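Local coordinates for glutamine--tRNA ligase (Saccharomyces cerevisiae, PDB 3TL4), which attaches glutamine to tRNA(Gln) at the expense of ATP, the chain here being the amino-terminal tRNA-binding domain of the longer synthetase, at residues Ile38-Ser43 against Lys69-Val74; Ser85-Ala90 against Leu158-Pro163; Asp120-Tyr125 against Arg164-Ile169. All blocks are in the same frame, centred on the assembly; numbering follows the deposited sequence.

Interaction 1 (Ile38-Ser43 against Lys69-Val74)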
loop_
_atom_site.group_PDB
_atom_site.type_symbol
_atom_site.label_atom_id
_atom_site.label_comp_id
_atom_site.label_asym_id
_atom_site.label_seq_id
_atom_site.Cartn_x
_atom_site.Cartn_y
_atom_site.Cartn_z
ATOM N N ILE A 38 -3.594 -0.127 19.124
ATOM C CA ILE A 38 -3.398 -1.498 19.601
ATOM C C ILE A 38 -4.422 -1.934 20.681
ATOM O O ILE A 38 -4.829 -3.093 20.728
ATOM C CB ILE A 38 -1.973 -1.709 20.135
ATOM C CG1 ILE A 38 -0.964 -1.663 18.988
ATOM C CG2 ILE A 38 -1.869 -3.037 20.870
ATOM C CD1 ILE A 38 0.466 -1.832 19.425
ATOM N N LYS A 39 -4.829 -1.013 21.545
ATOM C CA LYS A 39 -5.732 -1.355 22.647
ATOM C C LYS A 39 -7.190 -1.562 22.219
ATOM O O LYS A 39 -7.979 -2.110 22.978
ATOM C CB LYS A 39 -5.662 -0.303 23.761
ATOM C CG LYS A 39 -4.396 -0.346 24.598
ATOM C CD LYS A 39 -4.354 -1.576 25.491
ATOM C CE LYS A 39 -3.313 -1.399 26.600
ATOM N NZ LYS A 39 -3.224 -2.554 27.539
ATOM N N GLU A 40 -7.549 -1.122 21.013
ATOM C CA GLU A 40 -8.900 -1.348 20.505
ATOM C C GLU A 40 -8.964 -2.541 19.538
ATOM O O GLU A 40 -9.766 -2.570 18.604
ATOM C CB GLU A 40 -9.517 -0.062 19.911
ATOM C CG GLU A 40 -8.721 0.647 18.814
ATOM C CD GLU A 40 -9.343 1.995 18.420
ATOM O OE1 GLU A 40 -10.438 2.319 18.933
ATOM O OE2 GLU A 40 -8.742 2.733 17.603
ATOM N N THR A 41 -8.090 -3.515 19.778
ATOM C CA THR A 41 -8.115 -4.795 19.090
ATOM C C THR A 41 -8.327 -5.845 20.169
ATOM O O THR A 41 -7.984 -5.618 21.332
ATOM C CB THR A 41 -6.766 -5.126 18.402
ATOM O OG1 THR A 41 -5.727 -5.159 19.383
ATOM C CG2 THR A 41 -6.410 -4.111 17.329
ATOM N N PRO A 42 -8.876 -7.005 19.788
ATOM C CA PRO A 42 -9.148 -8.112 20.716
ATOM C C PRO A 42 -7.933 -8.500 21.558
ATOM O O PRO A 42 -6.821 -8.545 21.051
ATOM C CB PRO A 42 -9.521 -9.257 19.778
ATOM C CG PRO A 42 -10.103 -8.569 18.580
ATOM C CD PRO A 42 -9.309 -7.315 18.415
ATOM N N SER A 43 -8.159 -8.779 22.835
ATOM C CA SER A 43 -7.094 -9.152 23.764
ATOM C C SER A 43 -6.283 -10.361 23.299
ATOM O O SER A 43 -5.081 -10.456 23.570
ATOM C CB SER A 43 -7.687 -9.456 25.135
ATOM O OG SER A 43 -8.498 -8.384 25.579
ATOM N N LYS A 69 -14.029 6.939 14.540
ATOM C CA LYS A 69 -14.126 5.707 13.769
ATOM C C LYS A 69 -12.761 5.124 13.346
ATOM O O LYS A 69 -12.689 4.378 12.379
ATOM C CB LYS A 69 -15.015 5.912 12.531
ATOM C CG LYS A 69 -16.498 6.138 12.831
ATOM C CD LYS A 69 -17.169 4.895 13.381
ATOM C CE LYS A 69 -18.670 5.105 13.624
ATOM N NZ LYS A 69 -19.493 5.143 12.376
ATOM N N SER A 70 -11.691 5.455 14.064
ATOM C CA SER A 70 -10.375 4.899 13.760
ATOM C C SER A 70 -10.400 3.370 13.808
ATOM O O SER A 70 -9.678 2.717 13.068
ATOM C CB SER A 70 -9.309 5.442 14.722
ATOM O OG SER A 70 -9.639 5.149 16.075
ATOM N N GLU A 71 -11.252 2.805 14.661
ATOM C CA GLU A 71 -11.313 1.353 14.838
ATOM C C GLU A 71 -11.738 0.617 13.567
ATOM O O GLU A 71 -11.522 -0.583 13.435
ATOM C CB GLU A 71 -12.244 0.974 15.995
ATOM C CG GLU A 71 -13.737 1.204 15.729
ATOM C CD GLU A 71 -14.210 2.639 16.010
ATOM O OE1 GLU A 71 -13.396 3.502 16.422
ATOM O OE2 GLU A 71 -15.414 2.900 15.810
ATOM N N LEU A 72 -12.359 1.327 12.635
ATOM C CA LEU A 72 -12.741 0.699 11.379
ATOM C C LEU A 72 -11.477 0.331 10.627
ATOM O O LEU A 72 -11.357 -0.764 10.091
ATOM C CB LEU A 72 -13.578 1.646 10.527
ATOM C CG LEU A 72 -14.987 1.975 10.983
ATOM C CD1 LEU A 72 -15.554 3.043 10.060
ATOM C CD2 LEU A 72 -15.848 0.714 10.973
ATOM N N ILE A 73 -10.530 1.260 10.588
ATOM C CA ILE A 73 -9.236 1.002 9.950
ATOM C C ILE A 73 -8.473 -0.120 10.663
ATOM O O ILE A 73 -7.961 -1.034 10.027
ATOM C CB ILE A 73 -8.360 2.262 9.920
ATOM C CG1 ILE A 73 -9.215 3.499 9.609
ATOM C CG2 ILE A 73 -7.214 2.101 8.922
ATOM C CD1 ILE A 73 -8.413 4.803 9.514
ATOM N N VAL A 74 -8.392 -0.049 11.986
ATOM C CA VAL A 74 -7.739 -1.112 12.741
ATOM C C VAL A 74 -8.349 -2.501 12.479
ATOM O O VAL A 74 -7.626 -3.470 12.229
ATOM C CB VAL A 74 -7.729 -0.816 14.241
ATOM C CG1 VAL A 74 -7.203 -2.017 15.002
ATOM C CG2 VAL A 74 -6.886 0.438 14.529
#
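Glu40 and Thr41, in the turn that follows helix 28-39, run past the first turn of helix 70-78, with the CA atoms of Glu40 and Glu71 6.7 Å apart and those of Thr41 and Val74 7.3 Å apart. The contact joins the C-terminal end of one helix to the N-terminal turn of the other, within the amino-terminal helical part of the tRNA-binding domain. Glu40 CG lies between the backbone N and the carbonyl carbon (chi1 55°), and beyond CG the chain is extended, carrying the carboxylate over to the start of the facing helix. There Ser70 OG donates a hydrogen bond of 3.0 Å to Glu40 OE2, on the syn lone pair of that oxygen. The other oxygen, Glu40 OE1, rests against Glu71 CB at 3.7 Å. The two glutamate side chains cross at about a right angle with their carboxylate planes 60° apart, and Glu40 OE1 comes within 4.1 Å of Glu71 OE1. Beside this polar group the methyls of Thr41 and Val74 meet, CG2 to CG1, at 3.2 Å, tighter than usual for two carbons. Thr41 OG1 is bonded back to Ile38 O at 2.6 Å, which holds the rotation of the side chain and keeps CG2 directed at the valine. Leu37 of helix 28-39 also packs on Val74. A hydroxyl donor thus holds one carboxylate oxygen while a like charge lies close to the other; the repulsion would tend to raise the pKa of the glutamates, which the nearby helix N-terminus would probably offset in part.

Interaction 2 (Ser85-Ala90 against Leu158-Pro163)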
loop_
_atom_site.group_PDB
_atom_site.type_symbol
_atom_site.label_atom_id
_atom_site.label_comp_id
_atom_site.label_asym_id
_atom_site.label_seq_id
_atom_site.Cartn_x
_atom_site.Cartn_y
_atom_site.Cartn_z
ATOM N N SER A 85 0.215 -0.488 2.770
ATOM C CA SER A 85 0.341 0.882 3.257
ATOM C C SER A 85 -0.562 1.784 2.452
ATOM O O SER A 85 -1.116 2.758 2.970
ATOM C CB SER A 85 1.772 1.385 3.096
ATOM O OG SER A 85 2.655 0.627 3.887
ATOM N N LEU A 86 -0.673 1.454 1.171
ATOM C CA LEU A 86 -1.509 2.181 0.229
ATOM C C LEU A 86 -2.990 2.093 0.609
ATOM O O LEU A 86 -3.692 3.094 0.581
ATOM C CB LEU A 86 -1.277 1.643 -1.181
ATOM C CG LEU A 86 -1.805 2.505 -2.320
ATOM C CD1 LEU A 86 -0.982 3.771 -2.422
ATOM C CD2 LEU A 86 -1.778 1.742 -3.633
ATOM N N GLN A 87 -3.459 0.903 0.975
ATOM C CA GLN A 87 -4.854 0.729 1.408
ATOM C C GLN A 87 -5.097 1.410 2.740
ATOM O O GLN A 87 -6.178 1.955 2.981
ATOM C CB GLN A 87 -5.224 -0.749 1.545
ATOM C CG GLN A 87 -5.343 -1.502 0.227
ATOM C CD GLN A 87 -5.894 -2.896 0.425
ATOM O OE1 GLN A 87 -5.160 -3.825 0.743
ATOM N NE2 GLN A 87 -7.195 -3.048 0.238
ATOM N N VAL A 88 -4.096 1.369 3.611
ATOM C CA VAL A 88 -4.232 1.998 4.921
ATOM C C VAL A 88 -4.286 3.519 4.790
ATOM O O VAL A 88 -5.054 4.184 5.484
ATOM C CB VAL A 88 -3.123 1.575 5.890
ATOM C CG1 VAL A 88 -3.275 2.301 7.223
ATOM C CG2 VAL A 88 -3.167 0.070 6.094
ATOM N N ASP A 89 -3.471 4.064 3.899
ATOM C CA ASP A 89 -3.498 5.501 3.645
ATOM C C ASP A 89 -4.863 5.927 3.079
ATOM O O ASP A 89 -5.447 6.916 3.522
ATOM C CB ASP A 89 -2.346 5.922 2.720
ATOM C CG ASP A 89 -2.337 7.424 2.435
ATOM O OD1 ASP A 89 -1.883 8.205 3.301
ATOM O OD2 ASP A 89 -2.788 7.823 1.342
ATOM N N ALA A 90 -5.371 5.174 2.108
ATOM C CA ALA A 90 -6.716 5.410 1.583
ATOM C C ALA A 90 -7.817 5.301 2.652
ATOM O O ALA A 90 -8.693 6.142 2.732
ATOM C CB ALA A 90 -7.013 4.459 0.426
ATOM N N LEU A 158 -4.678 0.402 -12.329
ATOM C CA LEU A 158 -3.655 -0.410 -11.655
ATOM C C LEU A 158 -3.284 0.092 -10.260
ATOM O O LEU A 158 -2.322 -0.386 -9.660
ATOM C CB LEU A 158 -2.390 -0.512 -12.517
ATOM C CG LEU A 158 -2.657 -1.156 -13.877
ATOM C CD1 LEU A 158 -1.362 -1.324 -14.658
ATOM C CD2 LEU A 158 -3.358 -2.488 -13.661
ATOM N N LYS A 159 -4.037 1.055 -9.755
ATOM C CA LYS A 159 -3.788 1.595 -8.422
ATOM C C LYS A 159 -3.611 0.509 -7.367
ATOM O O LYS A 159 -2.704 0.579 -6.539
ATOM C CB LYS A 159 -4.935 2.513 -8.002
ATOM C CG LYS A 159 -4.782 3.065 -6.589
ATOM C CD LYS A 159 -5.926 4.001 -6.230
ATOM C CE LYS A 159 -5.574 4.848 -5.010
ATOM N NZ LYS A 159 -6.732 5.651 -4.527
ATOM N N TRP A 160 -4.482 -0.494 -7.401
ATOM C CA TRP A 160 -4.487 -1.537 -6.375
ATOM C C TRP A 160 -3.732 -2.801 -6.771
ATOM O O TRP A 160 -3.680 -3.759 -6.001
ATOM C CB TRP A 160 -5.923 -1.887 -5.987
ATOM C CG TRP A 160 -6.700 -0.698 -5.507
ATOM C CD1 TRP A 160 -7.818 -0.160 -6.076
ATOM C CD2 TRP A 160 -6.397 0.119 -4.368
ATOM N NE1 TRP A 160 -8.243 0.926 -5.354
ATOM C CE2 TRP A 160 -7.387 1.123 -4.302
ATOM C CE3 TRP A 160 -5.389 0.096 -3.397
ATOM C CZ2 TRP A 160 -7.395 2.099 -3.304
ATOM C CZ3 TRP A 160 -5.401 1.058 -2.407
ATOM C CH2 TRP A 160 -6.401 2.047 -2.367
ATOM N N ALA A 161 -3.147 -2.802 -7.965
ATOM C CA ALA A 161 -2.373 -3.950 -8.446
ATOM C C ALA A 161 -1.009 -4.050 -7.754
ATOM O O ALA A 161 -0.451 -3.042 -7.308
ATOM C CB ALA A 161 -2.199 -3.891 -9.993
ATOM N N ASP A 162 -0.489 -5.274 -7.660
ATOM C CA ASP A 162 0.858 -5.514 -7.143
ATOM C C ASP A 162 1.876 -5.078 -8.189
ATOM O O ASP A 162 1.929 -5.643 -9.270
ATOM C CB ASP A 162 1.032 -6.998 -6.792
ATOM C CG ASP A 162 2.452 -7.353 -6.358
ATOM O OD1 ASP A 162 3.275 -6.439 -6.120
ATOM O OD2 ASP A 162 2.734 -8.567 -6.247
ATOM N N PRO A 163 2.680 -4.060 -7.865
ATOM C CA PRO A 163 3.573 -3.410 -8.837
ATOM C C PRO A 163 4.821 -4.217 -9.165
ATOM O O PRO A 163 5.636 -3.764 -9.966
ATOM C CB PRO A 163 3.968 -2.104 -8.139
ATOM C CG PRO A 163 3.861 -2.416 -6.678
ATOM C CD PRO A 163 2.733 -3.421 -6.537
#
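Leu86, Gln87 and Ala90 on helix 85-98 receive the indole of Trp160, which belongs to a type I beta turn, Leu158 to Ala161, in the loop before helix 166-178. The contact lies between the amino-terminal and carboxy-terminal helical parts of this all-helical domain, and has no hydrogen bond across it.

The apolar contacts gather at the six-membered end of the indole. Ala90 CB meets Trp160 CH2 at 3.7 Å, at the ring edge and in its plane. One turn earlier, Leu86 CG approaches Trp160 CZ3 at 3.9 Å from an oblique direction; CG is anti to the backbone N (chi1 -166°), which puts that atom near CZ3. Gln87 contributes its aliphatic part, CG lying 3.7 Å from Trp160 CZ3, again obliquely, with amide and ring planes 58° apart.

The polar end of Gln87 is engaged elsewhere: NE2 bonds to Ser111 O and OE1 accepts from Lys83 N. With these bonds holding the amide, the part of the side chain nearest the indole is CG. Ile115 also packs on Trp160.

Within the turn, Lys159, extended along its whole chain, lays CG over the centre of one face of the Trp160 ring, 3.9 Å above the plane. The backbone of the same lysine takes part in the contact with the helix: its carbonyl oxygen, Lys159 O, is touched by the methyl Leu86 CD2 at 3.3 Å.

Interaction 3 (Asp120-Tyr125 against Arg164-Ile169)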
loop_
_atom_site.group_PDB
_atom_site.type_symbol
_atom_site.label_atom_id
_atom_site.label_comp_id
_atom_site.label_asym_id
_atom_site.label_seq_id
_atom_site.Cartn_x
_atom_site.Cartn_y
_atom_site.Cartn_z
ATOM N N ASP A 120 -3.200 -11.370 -15.612
ATOM C CA ASP A 120 -3.853 -11.270 -16.906
ATOM C C ASP A 120 -4.456 -9.882 -17.133
ATOM O O ASP A 120 -4.451 -9.353 -18.241
ATOM C CB ASP A 120 -4.929 -12.336 -17.005
ATOM C CG ASP A 120 -5.202 -12.745 -18.418
ATOM O OD1 ASP A 120 -4.434 -13.578 -18.939
ATOM O OD2 ASP A 120 -6.180 -12.235 -19.009
ATOM N N GLN A 121 -4.977 -9.283 -16.070
ATOM C CA GLN A 121 -5.515 -7.933 -16.190
ATOM C C GLN A 121 -4.395 -6.891 -16.352
ATOM O O GLN A 121 -4.498 -6.000 -17.196
ATOM C CB GLN A 121 -6.416 -7.579 -15.007
ATOM C CG GLN A 121 -7.473 -8.632 -14.677
ATOM C CD GLN A 121 -8.331 -8.216 -13.490
ATOM O OE1 GLN A 121 -9.216 -7.371 -13.620
ATOM N NE2 GLN A 121 -8.066 -8.798 -12.328
ATOM N N VAL A 122 -3.329 -6.995 -15.554
ATOM C CA VAL A 122 -2.168 -6.114 -15.741
ATOM C C VAL A 122 -1.771 -6.146 -17.220
ATOM O O VAL A 122 -1.610 -5.109 -17.857
ATOM C CB VAL A 122 -0.955 -6.514 -14.836
ATOM C CG1 VAL A 122 0.256 -5.646 -15.131
ATOM C CG2 VAL A 122 -1.313 -6.423 -13.351
ATOM N N ARG A 123 -1.660 -7.354 -17.765
ATOM C CA ARG A 123 -1.274 -7.570 -19.158
ATOM C C ARG A 123 -2.226 -6.874 -20.142
ATOM O O ARG A 123 -1.792 -6.255 -21.101
ATOM C CB ARG A 123 -1.199 -9.079 -19.437
ATOM C CG ARG A 123 -0.802 -9.468 -20.854
ATOM C CD ARG A 123 -0.216 -10.902 -20.902
ATOM N NE ARG A 123 1.237 -10.847 -21.025
ATOM C CZ ARG A 123 2.087 -11.433 -20.196
ATOM N NH1 ARG A 123 1.640 -12.152 -19.181
ATOM N NH2 ARG A 123 3.386 -11.311 -20.404
ATOM N N ASN A 124 -3.526 -6.979 -19.906
ATOM C CA ASN A 124 -4.487 -6.262 -20.733
ATOM C C ASN A 124 -4.213 -4.766 -20.730
ATOM O O ASN A 124 -4.158 -4.144 -21.785
ATOM C CB ASN A 124 -5.932 -6.526 -20.278
ATOM C CG ASN A 124 -6.375 -7.964 -20.530
ATOM O OD1 ASN A 124 -5.824 -8.654 -21.397
ATOM N ND2 ASN A 124 -7.377 -8.425 -19.772
ATOM N N TYR A 125 -4.057 -4.190 -19.539
ATOM C CA TYR A 125 -3.828 -2.748 -19.415
ATOM C C TYR A 125 -2.532 -2.296 -20.069
ATOM O O TYR A 125 -2.505 -1.271 -20.743
ATOM C CB TYR A 125 -3.919 -2.294 -17.956
ATOM C CG TYR A 125 -5.346 -2.245 -17.490
ATOM C CD1 TYR A 125 -6.239 -1.332 -18.043
ATOM C CD2 TYR A 125 -5.814 -3.118 -16.529
ATOM C CE1 TYR A 125 -7.558 -1.286 -17.649
ATOM C CE2 TYR A 125 -7.143 -3.081 -16.118
ATOM C CZ TYR A 125 -8.008 -2.163 -16.684
ATOM O OH TYR A 125 -9.323 -2.120 -16.281
ATOM N N ARG A 164 4.973 -5.387 -8.560
ATOM C CA ARG A 164 6.118 -6.231 -8.870
ATOM C C ARG A 164 5.879 -6.999 -10.160
ATOM O O ARG A 164 6.804 -7.541 -10.764
ATOM C CB ARG A 164 6.414 -7.178 -7.710
ATOM C CG ARG A 164 6.997 -6.474 -6.497
ATOM C CD ARG A 164 7.077 -7.414 -5.312
ATOM N NE ARG A 164 5.760 -7.923 -4.945
ATOM C CZ ARG A 164 5.548 -8.819 -3.989
ATOM N NH1 ARG A 164 6.570 -9.314 -3.304
ATOM N NH2 ARG A 164 4.315 -9.225 -3.722
ATOM N N SER A 165 4.621 -7.042 -10.580
ATOM C CA SER A 165 4.264 -7.723 -11.809
ATOM C C SER A 165 4.477 -6.796 -12.997
ATOM O O SER A 165 4.606 -7.247 -14.130
ATOM C CB SER A 165 2.806 -8.178 -11.758
ATOM O OG SER A 165 1.928 -7.074 -11.635
ATOM N N PHE A 166 4.523 -5.494 -12.744
ATOM C CA PHE A 166 4.517 -4.565 -13.861
ATOM C C PHE A 166 5.710 -4.766 -14.817
ATOM O O PHE A 166 5.535 -4.824 -16.032
ATOM C CB PHE A 166 4.433 -3.125 -13.373
ATOM C CG PHE A 166 3.163 -2.802 -12.613
ATOM C CD1 PHE A 166 2.165 -3.747 -12.453
ATOM C CD2 PHE A 166 2.984 -1.551 -12.046
ATOM C CE1 PHE A 166 1.008 -3.446 -11.749
ATOM C CE2 PHE A 166 1.824 -1.240 -11.346
ATOM C CZ PHE A 166 0.834 -2.195 -11.203
ATOM N N LYS A 167 6.915 -4.902 -14.276
ATOM C CA LYS A 167 8.108 -4.896 -15.124
ATOM C C LYS A 167 8.281 -6.113 -16.045
ATOM O O LYS A 167 8.571 -5.952 -17.225
ATOM C CB LYS A 167 9.369 -4.659 -14.300
ATOM C CG LYS A 167 10.488 -4.053 -15.119
ATOM C CD LYS A 167 10.007 -2.806 -15.851
ATOM C CE LYS A 167 11.125 -2.163 -16.663
ATOM N NZ LYS A 167 11.749 -3.111 -17.633
ATOM N N PRO A 168 8.112 -7.331 -15.510
ATOM C CA PRO A 168 8.194 -8.533 -16.352
ATOM C C PRO A 168 7.117 -8.567 -17.428
ATOM O O PRO A 168 7.373 -9.000 -18.552
ATOM C CB PRO A 168 7.961 -9.677 -15.360
ATOM C CG PRO A 168 8.347 -9.106 -14.030
ATOM C CD PRO A 168 7.955 -7.664 -14.085
ATOM N N ILE A 169 5.911 -8.127 -17.098
ATOM C CA ILE A 169 4.853 -8.169 -18.099
ATOM C C ILE A 169 5.111 -7.156 -19.212
ATOM O O ILE A 169 4.827 -7.425 -20.382
ATOM C CB ILE A 169 3.470 -7.980 -17.486
ATOM C CG1 ILE A 169 3.129 -9.180 -16.592
ATOM C CG2 ILE A 169 2.448 -7.815 -18.582
ATOM C CD1 ILE A 169 2.112 -8.851 -15.507
#
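Val122 and Arg123 bring helix 119-132 against the start of helix 166-178, a helix-to-helix contact within the carboxy-terminal part of the all-helical tRNA-binding domain. The CA atoms of Arg123 and Ile169 are 6.2 Å apart. Val122 sits in the middle, spreading its two methyls over three partners. CG1, anti to the backbone N (chi1 176°), touches both Ile169 CD1 at 3.7 Å and Phe166 CD1 at 3.8 Å, while CG2 rests on Ser165 OG at 3.7 Å. The valine crosses both Phe166 and Ile169 at about a right angle; its CG1 approaches the phenyl ring obliquely. The serine hydroxyl has its hydrogen-bond partner in the preceding loop, Asp162 O, so towards Val122 it serves as a van der Waals surface. Phe149 of helix 145-153 also packs on Phe166.

Ile169 turns its other branch, CG2, to Arg123, and this methyl reaches the backbone at Arg123 CA, 3.8 Å away. The arginine chain bends at chi3 (-103°), which places NE. Charge on its guanidinium is met outside the pair, with NE in a salt bridge to Glu173 OE2 and NH1 in one to Glu119 OE2. These acidic partners probably help fix the orientation of the guanidinium, one face of which meets Ile169 CG2, 3.9 Å from the plane and over its centre.

How the interactions relate
Interactions 1 and 2 follow each other along the chain: helix 70-78 leads to helix 85-98, and although the centres are about 21 Å apart, Ile73 CG2 packs on Val88 CG1 at 4.3 Å. Interactions 2 and 3 lie closer, about 15 Å between centres, and their segments alternate in sequence. Ala161 CB meets Phe166 CZ at 3.7 Å and Leu158 CD2 meets Tyr125 CD2 at 3.8 Å, so Leu158 and Ala161, the end residues of the turn bearing Trp160, pack on residues of interaction 3. Interactions 1 and 3 stand on opposite sides of the chain's centre, nearest atoms about 20 Å apart; interaction 2, near that centre, touches both.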